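Local coordinates for protein glycoside hydrolase family 31 (Trueperella pyogenes, PDB 5I0F) that degrades the cyclic glucan cycloalternan, probably by cleaving its alpha-1,3-glucosidic bonds by way of a covalent glycosyl-enzyme intermediate, at residues I2-R7 with A105-E110; P12-L17 with A69-G74; L31-T36 with W93-P98. All coordinates share one frame; numbering follows the deposited sequence.

Contact 1: I2-R7 with A105-E110; sequences ITHRPR and ATYYFE
His-4 and Tyr-107 meet through a polar contact set in an aromatic environment: His-4 NE2 and Tyr-107 OH are 2.7 Å apart in a hydrogen bond. The bond is bent, with an angle of 141°. The hydroxyl lies at the edge of the imidazole, near its plane, and NE2 in turn lies in the plane of the phenol. The rings form an offset edge-to-face pair in which the edge of the Tyr-107 ring is turned toward the face of the His-4 ring, the planes at 85°. Their centroids are 5.3 Å apart. Phe-109 comes over one face of the imidazole, its CE2 3.5 Å from His-4 CG and displaced toward the rim; this pair is oblique. The three rings make an aromatic cluster between remote parts of the curled antiparallel sheet of the N-terminal domain, since strand 2-3 pairs with strand 31-37 whereas strand 105-113 lies between strands 41-49 and 118-126. Farther along, Ile-2 adds an aliphatic border: its CG2 is 4.1 Å from Phe-109 CB, and its CD1 is 3.9 Å from the backbone O of Phe-109. CG of His-4 is anti to the backbone N (chi1 175°), on a CB that already points toward strand 105-113. A second hydrogen bond, from ND1 to Gly-34 O, fixes the imidazole from its other nitrogen. Phe-124 meets His-4 edge-to-face and also touches the Tyr-107 ring, while Cys-46 packs against Phe-109.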
ATOM      1  N   ILE A   2     -10.928 -23.658  24.816  1.00 34.96           N
ATOM      2  CA  ILE A   2      -9.839 -23.940  23.875  1.00 31.76           C
ATOM      3  C   ILE A   2     -10.169 -23.268  22.550  1.00 31.07           C
ATOM      4  O   ILE A   2     -11.297 -23.379  22.056  1.00 31.32           O
ATOM      5  CB  ILE A   2      -9.670 -25.459  23.648  1.00 30.00           C
ATOM      6  CG1 ILE A   2      -9.362 -26.171  24.978  1.00 29.93           C
ATOM      7  CG2 ILE A   2      -8.581 -25.724  22.612  1.00 29.19           C
ATOM      8  CD1 ILE A   2      -9.356 -27.697  24.886  1.00 29.68           C
ATOM      9  N   THR A   3      -9.195 -22.549  21.990  1.00 30.41           N
ATOM     10  CA  THR A   3      -9.336 -21.945  20.676  1.00 29.73           C
ATOM     11  C   THR A   3      -8.372 -22.595  19.686  1.00 28.00           C
ATOM     12  O   THR A   3      -7.163 -22.667  19.918  1.00 27.55           O
ATOM     13  CB  THR A   3      -9.075 -20.422  20.741  1.00 30.68           C
ATOM     14  OG1 THR A   3     -10.009 -19.834  21.643  1.00 32.70           O
ATOM     15  CG2 THR A   3      -9.234 -19.753  19.374  1.00 30.81           C
ATOM     16  N   HIS A   4      -8.933 -23.070  18.587  1.00 27.47           N
ATOM     17  CA  HIS A   4      -8.154 -23.508  17.448  1.00 26.49           C
ATOM     18  C   HIS A   4      -8.840 -22.997  16.197  1.00 27.03           C
ATOM     19  O   HIS A   4     -10.020 -23.219  16.009  1.00 26.44           O
ATOM     20  CB  HIS A   4      -8.048 -25.023  17.399  1.00 26.20           C
ATOM     21  CG  HIS A   4      -7.356 -25.534  16.175  1.00 25.73           C
ATOM     22  ND1 HIS A   4      -5.989 -25.502  16.029  1.00 25.21           N
ATOM     23  CD2 HIS A   4      -7.846 -26.066  15.032  1.00 26.32           C
ATOM     24  CE1 HIS A   4      -5.662 -26.026  14.863  1.00 25.62           C
ATOM     25  NE2 HIS A   4      -6.771 -26.375  14.238  1.00 26.60           N
ATOM     26  N   ARG A   5      -8.088 -22.266  15.378  1.00 27.31           N
ATOM     27  CA  ARG A   5      -8.547 -21.808  14.065  1.00 28.13           C
ATOM     28  C   ARG A   5      -7.509 -22.307  13.076  1.00 27.19           C
ATOM     29  O   ARG A   5      -6.375 -21.850  13.117  1.00 26.30           O
ATOM     30  CB  ARG A   5      -8.566 -20.281  14.002  1.00 29.47           C
ATOM     31  CG  ARG A   5      -9.611 -19.598  14.877  1.00 31.69           C
ATOM     32  CD  ARG A   5      -9.514 -18.078  14.735  1.00 32.71           C
ATOM     33  NE  ARG A   5      -8.268 -17.554  15.298  1.00 32.42           N
ATOM     34  CZ  ARG A   5      -7.934 -16.263  15.363  1.00 34.21           C
ATOM     35  NH1 ARG A   5      -8.743 -15.318  14.893  1.00 35.30           N
ATOM     36  NH2 ARG A   5      -6.773 -15.911  15.914  1.00 34.25           N
ATOM     37  N   PRO A   6      -7.869 -23.251  12.196  1.00 28.02           N
ATOM     38  CA  PRO A   6      -6.882 -23.858  11.298  1.00 27.70           C
ATOM     39  C   PRO A   6      -5.998 -22.857  10.532  1.00 27.01           C
ATOM     40  O   PRO A   6      -4.827 -23.114  10.321  1.00 26.52           O
ATOM     41  CB  PRO A   6      -7.761 -24.632  10.312  1.00 29.53           C
ATOM     42  CG  PRO A   6      -8.965 -24.991  11.088  1.00 30.39           C
ATOM     43  CD  PRO A   6      -9.222 -23.813  11.971  1.00 29.42           C
ATOM     44  N   ARG A   7      -6.567 -21.732  10.124  1.00 27.52           N
ATOM     45  CA  ARG A   7      -5.804 -20.702   9.397  1.00 27.80           C
ATOM     46  C   ARG A   7      -5.285 -19.575  10.276  1.00 25.92           C
ATOM     47  O   ARG A   7      -4.549 -18.711   9.796  1.00 24.88           O
ATOM     48  CB  ARG A   7      -6.639 -20.135   8.253  1.00 29.94           C
ATOM     49  CG  ARG A   7      -6.872 -21.111   7.108  1.00 33.47           C
ATOM     50  CD  ARG A   7      -7.854 -20.537   6.090  1.00 36.66           C
ATOM     51  NE  ARG A   7      -9.189 -21.021   6.413  1.00 42.89           N
ATOM     52  CZ  ARG A   7     -10.174 -20.346   7.007  1.00 45.09           C
ATOM     53  NH1 ARG A   7     -10.046 -19.075   7.353  1.00 46.43           N
ATOM     54  NH2 ARG A   7     -11.320 -20.966   7.244  1.00 47.08           N
ATOM     55  N   ALA A 105      -8.422 -37.450   8.136  1.00 37.01           N
ATOM     56  CA  ALA A 105      -8.577 -37.652   9.574  1.00 37.35           C
ATOM     57  C   ALA A 105      -9.449 -36.567  10.163  1.00 36.10           C
ATOM     58  O   ALA A 105      -9.863 -35.627   9.478  1.00 35.05           O
ATOM     59  CB  ALA A 105      -7.206 -37.653  10.246  1.00 36.56           C
ATOM     60  N   THR A 106      -9.709 -36.704  11.451  1.00 36.44           N
ATOM     61  CA  THR A 106     -10.329 -35.654  12.221  1.00 36.08           C
ATOM     62  C   THR A 106      -9.473 -35.467  13.481  1.00 33.93           C
ATOM     63  O   THR A 106      -8.772 -36.396  13.890  1.00 34.50           O
ATOM     64  CB  THR A 106     -11.806 -36.010  12.514  1.00 38.88           C
ATOM     65  OG1 THR A 106     -12.459 -34.871  13.062  1.00 42.72           O
ATOM     66  CG2 THR A 106     -11.929 -37.137  13.481  1.00 39.97           C
ATOM     67  N   TYR A 107      -9.493 -34.282  14.077  1.00 31.52           N
ATOM     68  CA  TYR A 107      -8.758 -34.072  15.331  1.00 30.58           C
ATOM     69  C   TYR A 107      -9.516 -33.171  16.281  1.00 29.94           C
ATOM     70  O   TYR A 107     -10.384 -32.405  15.873  1.00 29.79           O
ATOM     71  CB  TYR A 107      -7.315 -33.546  15.092  1.00 29.45           C
ATOM     72  CG  TYR A 107      -7.243 -32.202  14.397  1.00 28.75           C
ATOM     73  CD1 TYR A 107      -7.296 -32.106  13.012  1.00 28.68           C
ATOM     74  CD2 TYR A 107      -7.136 -31.018  15.131  1.00 27.81           C
ATOM     75  CE1 TYR A 107      -7.261 -30.867  12.376  1.00 28.01           C
ATOM     76  CE2 TYR A 107      -7.095 -29.776  14.503  1.00 27.50           C
ATOM     77  CZ  TYR A 107      -7.149 -29.700  13.123  1.00 27.52           C
ATOM     78  OH  TYR A 107      -7.130 -28.466  12.496  1.00 26.80           O
ATOM     79  N   TYR A 108      -9.198 -33.312  17.566  1.00 29.71           N
ATOM     80  CA  TYR A 108      -9.745 -32.456  18.601  1.00 28.74           C
ATOM     81  C   TYR A 108      -8.749 -32.320  19.737  1.00 27.30           C
ATOM     82  O   TYR A 108      -7.773 -33.074  19.814  1.00 27.00           O
ATOM     83  CB  TYR A 108     -11.100 -32.979  19.081  1.00 30.64           C
ATOM     84  CG  TYR A 108     -11.072 -34.270  19.898  1.00 32.58           C
ATOM     85  CD1 TYR A 108     -10.931 -34.235  21.278  1.00 32.56           C
ATOM     86  CD2 TYR A 108     -11.218 -35.520  19.280  1.00 34.79           C
ATOM     87  CE1 TYR A 108     -10.912 -35.408  22.028  1.00 35.15           C
ATOM     88  CE2 TYR A 108     -11.200 -36.695  20.021  1.00 36.47           C
ATOM     89  CZ  TYR A 108     -11.050 -36.623  21.392  1.00 36.62           C
ATOM     90  OH  TYR A 108     -11.019 -37.758  22.137  1.00 39.59           O
ATOM     91  N   PHE A 109      -8.999 -31.354  20.606  1.00 26.26           N
ATOM     92  CA  PHE A 109      -8.110 -31.049  21.718  1.00 26.22           C
ATOM     93  C   PHE A 109      -8.805 -31.288  23.043  1.00 27.02           C
ATOM     94  O   PHE A 109     -10.011 -31.108  23.143  1.00 27.69           O
ATOM     95  CB  PHE A 109      -7.659 -29.602  21.641  1.00 25.32           C
ATOM     96  CG  PHE A 109      -6.966 -29.266  20.354  1.00 25.57           C
ATOM     97  CD1 PHE A 109      -5.600 -29.508  20.202  1.00 25.92           C
ATOM     98  CD2 PHE A 109      -7.672 -28.733  19.291  1.00 25.44           C
ATOM     99  CE1 PHE A 109      -4.959 -29.193  19.011  1.00 25.62           C
ATOM    100  CE2 PHE A 109      -7.048 -28.443  18.097  1.00 25.67           C
ATOM    101  CZ  PHE A 109      -5.688 -28.668  17.957  1.00 25.53           C
ATOM    102  N   GLU A 110      -8.020 -31.660  24.043  1.00 27.45           N
ATOM    103  CA  GLU A 110      -8.501 -31.850  25.386  1.00 29.15           C
ATOM    104  C   GLU A 110      -7.514 -31.220  26.364  1.00 28.42           C
ATOM    105  O   GLU A 110      -6.322 -31.547  26.347  1.00 28.13           O
ATOM    106  CB  GLU A 110      -8.654 -33.341  25.640  1.00 32.46           C
ATOM    107  CG  GLU A 110      -9.561 -33.698  26.784  1.00 35.41           C
ATOM    108  CD  GLU A 110      -9.508 -35.178  27.081  1.00 38.58           C
ATOM    109  OE1 GLU A 110     -10.371 -35.914  26.572  1.00 41.25           O
ATOM    110  OE2 GLU A 110      -8.571 -35.606  27.785  1.00 41.36           O
TER

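Contact 2: P12-L17 with A69-G74; sequences PYARSL and AALLAG
Leu-71 and Leu-72, neighbours in the last turn of helix 66-72, pack against the backbone and small side chains of the 12-17 loop, and no hydrogen bond crosses between the two segments. Leu-71 can be followed outward. Its CB is 3.7 Å from CB of Ala-14, so methylene and methyl meet almost at the backbone. CG, anti to the carbonyl carbon (chi1 -77°), stands back at 4.5 Å from the same Ala-14 CB. At the tip the branches part: CD1 bends to the loop and lies 3.3 Å from the backbone O of Tyr-13 and 4.0 Å from Ala-14 CB, whereas CD2 points off from the loop. Leu-72 also touches the Ala-14 methyl, through CD2 at 4.0 Å from Ala-14 CB, and its CD1 reaches the backbone of the next residues, 3.8 Å from Arg-15 O. Both leucines thus share the one methyl. Polar groups are anchored away from this apolar patch: Arg-15 forms a salt bridge with Asp-68 of the same helix, and Tyr-13 OH is hydrogen-bonded to Asp-193. Just past the leucines the helix stops. Gly-74 N bonds to Leu-71 O at 2.9 Å and Gly-75 N to Ala-70 O, with Gly-74 at a positive phi of 95°. This is the Schellman motif, with glycine as its C-prime residue, and it ends the helix just ahead, in sequence, of Glu-76 and Leu-79, which bind a calcium ion, and of His-78 in a glycan pocket.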
ATOM      1  N   PRO A  12      -0.870 -12.047   6.651  1.00 20.70           N
ATOM      2  CA  PRO A  12      -0.279 -12.758   5.492  1.00 20.67           C
ATOM      3  C   PRO A  12       1.153 -13.266   5.649  1.00 21.07           C
ATOM      4  O   PRO A  12       1.590 -14.097   4.854  1.00 22.34           O
ATOM      5  CB  PRO A  12      -0.376 -11.739   4.353  1.00 20.84           C
ATOM      6  CG  PRO A  12      -0.592 -10.415   5.011  1.00 21.16           C
ATOM      7  CD  PRO A  12      -1.349 -10.707   6.279  1.00 21.77           C
ATOM      8  N   TYR A  13       1.896 -12.746   6.624  1.00 20.56           N
ATOM      9  CA  TYR A  13       3.278 -13.123   6.845  1.00 21.27           C
ATOM     10  C   TYR A  13       3.597 -13.680   8.240  1.00 22.79           C
ATOM     11  O   TYR A  13       4.758 -13.843   8.571  1.00 24.39           O
ATOM     12  CB  TYR A  13       4.164 -11.905   6.555  1.00 21.17           C
ATOM     13  CG  TYR A  13       4.037 -11.364   5.144  1.00 19.97           C
ATOM     14  CD1 TYR A  13       4.588 -12.043   4.044  1.00 20.54           C
ATOM     15  CD2 TYR A  13       3.392 -10.145   4.899  1.00 19.23           C
ATOM     16  CE1 TYR A  13       4.479 -11.533   2.751  1.00 19.63           C
ATOM     17  CE2 TYR A  13       3.279  -9.632   3.619  1.00 18.58           C
ATOM     18  CZ  TYR A  13       3.809 -10.321   2.541  1.00 18.93           C
ATOM     19  OH  TYR A  13       3.668  -9.750   1.276  1.00 18.58           O
ATOM     20  N   ALA A  14       2.584 -13.973   9.053  1.00 22.26           N
ATOM     21  CA  ALA A  14       2.827 -14.420  10.417  1.00 23.72           C
ATOM     22  C   ALA A  14       1.792 -15.464  10.793  1.00 24.27           C
ATOM     23  O   ALA A  14       0.673 -15.480  10.255  1.00 22.67           O
ATOM     24  CB  ALA A  14       2.780 -13.264  11.391  1.00 24.10           C
ATOM     25  N   ARG A  15       2.204 -16.339  11.704  1.00 26.83           N
ATOM     26  CA  ARG A  15       1.325 -17.359  12.265  1.00 28.69           C
ATOM     27  C   ARG A  15       0.937 -16.977  13.682  1.00 28.01           C
ATOM     28  O   ARG A  15       1.762 -16.441  14.430  1.00 27.79           O
ATOM     29  CB  ARG A  15       2.030 -18.714  12.280  1.00 33.08           C
ATOM     30  CG  ARG A  15       2.620 -19.121  10.933  1.00 38.06           C
ATOM     31  CD  ARG A  15       3.675 -20.199  11.096  1.00 43.76           C
ATOM     32  NE  ARG A  15       4.811 -19.749  11.901  1.00 49.83           N
ATOM     33  CZ  ARG A  15       5.593 -20.534  12.651  1.00 55.19           C
ATOM     34  NH1 ARG A  15       6.597 -19.977  13.336  1.00 58.17           N
ATOM     35  NH2 ARG A  15       5.389 -21.858  12.744  1.00 56.80           N
ATOM     36  N   SER A  16      -0.315 -17.255  14.043  1.00 27.26           N
ATOM     37  CA  SER A  16      -0.778 -17.172  15.432  1.00 27.68           C
ATOM     38  C   SER A  16      -0.546 -18.509  16.150  1.00 27.11           C
ATOM     39  O   SER A  16      -0.186 -19.516  15.529  1.00 26.05           O
ATOM     40  CB  SER A  16      -2.257 -16.744  15.491  1.00 28.31           C
ATOM     41  OG  SER A  16      -3.062 -17.438  14.566  1.00 27.61           O
ATOM     42  N   LEU A  17      -0.762 -18.520  17.461  1.00 27.32           N
ATOM     43  CA  LEU A  17      -0.505 -19.710  18.276  1.00 28.73           C
ATOM     44  C   LEU A  17      -1.599 -20.785  18.216  1.00 27.84           C
ATOM     45  O   LEU A  17      -1.444 -21.856  18.814  1.00 29.27           O
ATOM     46  CB  LEU A  17      -0.291 -19.287  19.738  1.00 30.63           C
ATOM     47  CG  LEU A  17       0.952 -18.445  19.991  1.00 33.56           C
ATOM     48  CD1 LEU A  17       0.960 -17.914  21.418  1.00 36.20           C
ATOM     49  CD2 LEU A  17       2.218 -19.244  19.714  1.00 35.00           C
ATOM     50  N   ALA A  69       5.578 -13.078  16.888  1.00 43.07           N
ATOM     51  CA  ALA A  69       5.191 -12.112  17.939  1.00 42.31           C
ATOM     52  C   ALA A  69       5.350 -10.667  17.475  1.00 40.86           C
ATOM     53  O   ALA A  69       4.450  -9.846  17.674  1.00 40.38           O
ATOM     54  CB  ALA A  69       6.022 -12.322  19.198  1.00 43.15           C
ATOM     55  N   ALA A  70       6.498 -10.372  16.859  1.00 38.98           N
ATOM     56  CA  ALA A  70       6.786  -9.026  16.367  1.00 38.29           C
ATOM     57  C   ALA A  70       5.775  -8.583  15.316  1.00 37.13           C
ATOM     58  O   ALA A  70       5.189  -7.498  15.421  1.00 35.12           O
ATOM     59  CB  ALA A  70       8.198  -8.948  15.795  1.00 38.65           C
ATOM     60  N   LEU A  71       5.573  -9.440  14.312  1.00 36.81           N
ATOM     61  CA  LEU A  71       4.681  -9.118  13.202  1.00 36.73           C
ATOM     62  C   LEU A  71       3.236  -8.895  13.648  1.00 36.16           C
ATOM     63  O   LEU A  71       2.591  -7.969  13.172  1.00 33.90           O
ATOM     64  CB  LEU A  71       4.751 -10.189  12.114  1.00 37.69           C
ATOM     65  CG  LEU A  71       5.996 -10.137  11.204  1.00 38.74           C
ATOM     66  CD1 LEU A  71       6.085 -11.367  10.314  1.00 39.71           C
ATOM     67  CD2 LEU A  71       6.015  -8.891  10.330  1.00 38.47           C
ATOM     68  N   LEU A  72       2.733  -9.716  14.571  1.00 36.21           N
ATOM     69  CA  LEU A  72       1.346  -9.554  15.031  1.00 37.25           C
ATOM     70  C   LEU A  72       1.118  -8.227  15.781  1.00 37.61           C
ATOM     71  O   LEU A  72       0.021  -7.696  15.735  1.00 38.77           O
ATOM     72  CB  LEU A  72       0.874 -10.771  15.853  1.00 38.08           C
ATOM     73  CG  LEU A  72       0.881 -12.120  15.124  1.00 37.88           C
ATOM     74  CD1 LEU A  72       0.525 -13.265  16.068  1.00 39.58           C
ATOM     75  CD2 LEU A  72      -0.069 -12.109  13.942  1.00 37.80           C
ATOM     76  N   ALA A  73       2.153  -7.679  16.422  1.00 37.53           N
ATOM     77  CA  ALA A  73       2.098  -6.311  16.981  1.00 36.81           C
ATOM     78  C   ALA A  73       2.400  -5.170  15.974  1.00 35.73           C
ATOM     79  O   ALA A  73       2.609  -4.037  16.396  1.00 37.10           O
ATOM     80  CB  ALA A  73       3.045  -6.203  18.170  1.00 37.29           C
ATOM     81  N   GLY A  74       2.425  -5.449  14.670  1.00 33.77           N
ATOM     82  CA  GLY A  74       2.703  -4.417  13.661  1.00 33.37           C
ATOM     83  C   GLY A  74       4.132  -4.275  13.180  1.00 32.42           C
ATOM     84  O   GLY A  74       4.434  -3.371  12.389  1.00 31.19           O
TER

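Contact 3: L31-T36 with W93-P98; sequences LTIGAT and WQTSIP
Ile-33 and Thr-95 sit at the middle of an antiparallel ladder and form one of its three hydrogen-bonded pairs. Ile-33 N gives an almost straight bond to Thr-95 O (2.9 Å, 175°), answered by Thr-95 N to Ile-33 O at 3.1 Å. Leu-31 with Ile-97 and Ala-35 with Trp-93 repeat the reciprocal pattern. The face bearing these six residues is the more deeply packed one, five of them being buried. CD1 of Ile-33 lies 4.1 Å from CD1 of Ile-97, CB of Ile-33 is 4.0 Å from CG2 of Thr-95, and Trp-93 rests on Met-44 and Met-59. The opposite face is more accessible to solvent, with Thr-32 and Gln-94 partly exposed. There Gln-94, its CG anti to the backbone N (chi1 -172°) and its chain extended, passes obliquely by Thr-32, whose CG2 methyl is 3.5 Å from the amide carbon CD. Exposed Ser-96 offers mainly its CB, 3.4 Å from Leu-31 O. Gly-34, opposite Gln-94, has no side chain to add to this face. The chemistry thus divides the work: backbone bonds fix the register, mostly apolar groups line the face of Ile-33 and Ile-97, with Thr-95 as its polar member, and Thr-32, Gln-94 and Ser-96 give the other face its more polar, solvent-side character.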
ATOM      1  N   LEU A  31       3.700 -31.126   9.909  1.00 33.53           N
ATOM      2  CA  LEU A  31       2.520 -30.343  10.241  1.00 31.59           C
ATOM      3  C   LEU A  31       2.630 -29.947  11.707  1.00 31.56           C
ATOM      4  O   LEU A  31       2.676 -30.824  12.571  1.00 31.75           O
ATOM      5  CB  LEU A  31       1.243 -31.163  10.027  1.00 30.70           C
ATOM      6  CG  LEU A  31      -0.070 -30.427  10.309  1.00 30.14           C
ATOM      7  CD1 LEU A  31      -0.190 -29.185   9.428  1.00 29.87           C
ATOM      8  CD2 LEU A  31      -1.295 -31.321  10.157  1.00 29.60           C
ATOM      9  N   THR A  32       2.669 -28.640  11.979  1.00 31.17           N
ATOM     10  CA  THR A  32       2.660 -28.101  13.340  1.00 30.59           C
ATOM     11  C   THR A  32       1.224 -27.755  13.706  1.00 29.60           C
ATOM     12  O   THR A  32       0.528 -27.104  12.927  1.00 28.61           O
ATOM     13  CB  THR A  32       3.534 -26.838  13.441  1.00 31.59           C
ATOM     14  OG1 THR A  32       4.862 -27.178  13.055  1.00 33.21           O
ATOM     15  CG2 THR A  32       3.573 -26.282  14.845  1.00 31.62           C
ATOM     16  N   ILE A  33       0.799 -28.185  14.895  1.00 28.74           N
ATOM     17  CA  ILE A  33      -0.573 -28.002  15.357  1.00 27.86           C
ATOM     18  C   ILE A  33      -0.561 -27.148  16.618  1.00 27.78           C
ATOM     19  O   ILE A  33       0.015 -27.555  17.628  1.00 28.51           O
ATOM     20  CB  ILE A  33      -1.226 -29.360  15.676  1.00 28.31           C
ATOM     21  CG1 ILE A  33      -1.222 -30.248  14.428  1.00 29.21           C
ATOM     22  CG2 ILE A  33      -2.656 -29.164  16.163  1.00 28.21           C
ATOM     23  CD1 ILE A  33      -1.582 -31.682  14.692  1.00 30.21           C
ATOM     24  N   GLY A  34      -1.227 -25.995  16.551  1.00 27.33           N
ATOM     25  CA  GLY A  34      -1.348 -25.053  17.663  1.00 27.26           C
ATOM     26  C   GLY A  34      -2.772 -24.877  18.185  1.00 26.41           C
ATOM     27  O   GLY A  34      -3.736 -24.955  17.429  1.00 25.71           O
ATOM     28  N   ALA A  35      -2.887 -24.654  19.490  1.00 26.27           N
ATOM     29  CA  ALA A  35      -4.157 -24.289  20.134  1.00 26.38           C
ATOM     30  C   ALA A  35      -3.847 -23.409  21.326  1.00 26.85           C
ATOM     31  O   ALA A  35      -2.748 -23.476  21.869  1.00 27.36           O
ATOM     32  CB  ALA A  35      -4.924 -25.536  20.569  1.00 26.50           C
ATOM     33  N   THR A  36      -4.799 -22.563  21.710  1.00 27.85           N
ATOM     34  CA  THR A  36      -4.672 -21.764  22.908  1.00 29.48           C
ATOM     35  C   THR A  36      -5.818 -22.081  23.885  1.00 30.89           C
ATOM     36  O   THR A  36      -6.890 -22.561  23.489  1.00 30.63           O
ATOM     37  CB  THR A  36      -4.673 -20.252  22.614  1.00 30.92           C
ATOM     38  OG1 THR A  36      -5.934 -19.877  22.057  1.00 30.57           O
ATOM     39  CG2 THR A  36      -3.556 -19.881  21.639  1.00 31.43           C
ATOM     40  N   TRP A  93      -0.214 -23.730  23.143  1.00 30.52           N
ATOM     41  CA  TRP A  93       0.242 -25.114  23.228  1.00 29.21           C
ATOM     42  C   TRP A  93       0.514 -25.604  21.814  1.00 29.15           C
ATOM     43  O   TRP A  93      -0.146 -25.157  20.873  1.00 28.18           O
ATOM     44  CB  TRP A  93      -0.854 -25.963  23.860  1.00 27.92           C
ATOM     45  CG  TRP A  93      -1.097 -25.633  25.289  1.00 27.63           C
ATOM     46  CD1 TRP A  93      -1.911 -24.641  25.790  1.00 27.15           C
ATOM     47  CD2 TRP A  93      -0.550 -26.312  26.418  1.00 28.19           C
ATOM     48  NE1 TRP A  93      -1.896 -24.669  27.153  1.00 27.32           N
ATOM     49  CE2 TRP A  93      -1.067 -25.681  27.572  1.00 28.18           C
ATOM     50  CE3 TRP A  93       0.321 -27.403  26.570  1.00 28.94           C
ATOM     51  CZ2 TRP A  93      -0.731 -26.098  28.857  1.00 28.70           C
ATOM     52  CZ3 TRP A  93       0.663 -27.811  27.857  1.00 29.68           C
ATOM     53  CH2 TRP A  93       0.144 -27.158  28.975  1.00 29.55           C
ATOM     54  N   GLN A  94       1.449 -26.539  21.670  1.00 30.02           N
ATOM     55  CA  GLN A  94       1.902 -26.975  20.354  1.00 30.86           C
ATOM     56  C   GLN A  94       2.372 -28.427  20.343  1.00 31.27           C
ATOM     57  O   GLN A  94       2.923 -28.930  21.321  1.00 31.23           O
ATOM     58  CB  GLN A  94       3.024 -26.052  19.864  1.00 32.58           C
ATOM     59  CG  GLN A  94       3.445 -26.271  18.429  1.00 33.97           C
ATOM     60  CD  GLN A  94       4.671 -25.462  18.056  1.00 36.17           C
ATOM     61  OE1 GLN A  94       4.565 -24.296  17.691  1.00 37.15           O
ATOM     62  NE2 GLN A  94       5.846 -26.086  18.141  1.00 37.58           N
ATOM     63  N   THR A  95       2.117 -29.090  19.224  1.00 31.36           N
ATOM     64  CA  THR A  95       2.727 -30.365  18.898  1.00 33.42           C
ATOM     65  C   THR A  95       2.996 -30.356  17.400  1.00 34.13           C
ATOM     66  O   THR A  95       2.630 -29.403  16.720  1.00 33.60           O
ATOM     67  CB  THR A  95       1.813 -31.552  19.308  1.00 33.68           C
ATOM     68  OG1 THR A  95       2.516 -32.787  19.137  1.00 35.49           O
ATOM     69  CG2 THR A  95       0.493 -31.590  18.494  1.00 32.73           C
ATOM     70  N   SER A  96       3.635 -31.402  16.889  1.00 36.39           N
ATOM     71  CA  SER A  96       3.798 -31.563  15.443  1.00 38.11           C
ATOM     72  C   SER A  96       3.793 -33.023  15.003  1.00 39.57           C
ATOM     73  O   SER A  96       3.947 -33.942  15.819  1.00 39.54           O
ATOM     74  CB  SER A  96       5.059 -30.856  14.942  1.00 39.94           C
ATOM     75  OG  SER A  96       6.204 -31.341  15.613  1.00 43.15           O
ATOM     76  N   ILE A  97       3.548 -33.205  13.709  1.00 40.15           N
ATOM     77  CA  ILE A  97       3.622 -34.504  13.044  1.00 43.52           C
ATOM     78  C   ILE A  97       4.711 -34.336  11.988  1.00 44.85           C
ATOM     79  O   ILE A  97       4.512 -33.571  11.058  1.00 44.01           O
ATOM     80  CB  ILE A  97       2.280 -34.881  12.380  1.00 43.12           C
ATOM     81  CG1 ILE A  97       1.151 -34.889  13.417  1.00 42.58           C
ATOM     82  CG2 ILE A  97       2.399 -36.245  11.696  1.00 44.82           C
ATOM     83  CD1 ILE A  97      -0.245 -35.022  12.831  1.00 41.26           C
ATOM     84  N   PRO A  98       5.875 -35.008  12.142  1.00 48.30           N
ATOM     85  CA  PRO A  98       7.021 -34.761  11.233  1.00 49.68           C
ATOM     86  C   PRO A  98       6.850 -35.162   9.755  1.00 49.76           C
ATOM     87  O   PRO A  98       7.518 -34.578   8.887  1.00 50.15           O
ATOM     88  CB  PRO A  98       8.162 -35.568  11.873  1.00 52.69           C
ATOM     89  CG  PRO A  98       7.479 -36.598  12.713  1.00 53.29           C
ATOM     90  CD  PRO A  98       6.225 -35.958  13.216  1.00 50.51           C
TER

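From the N terminus the chain lays down residues 2-7, the 12-17 loop and strand 31-36 before any of their partners appear. Residues 69-74 then return to close contact 2, residues 93-98 close contact 3, and residues 105-110 close contact 1 last. Contact 1 therefore encloses both of the others, whereas contacts 2 and 3 cross, their segments alternating along the chain. Contacts 1 and 3 share the curled sheet of the N-terminal domain: Thr-3 N probably bonds to Thr-36 O, and Phe-109 CZ packs on Ile-33 CG2. Contact 2 ties helix 66-72 to the loop beside that sheet, with Leu-17 CB against Thr-36 CG2 bridging it to contact 3.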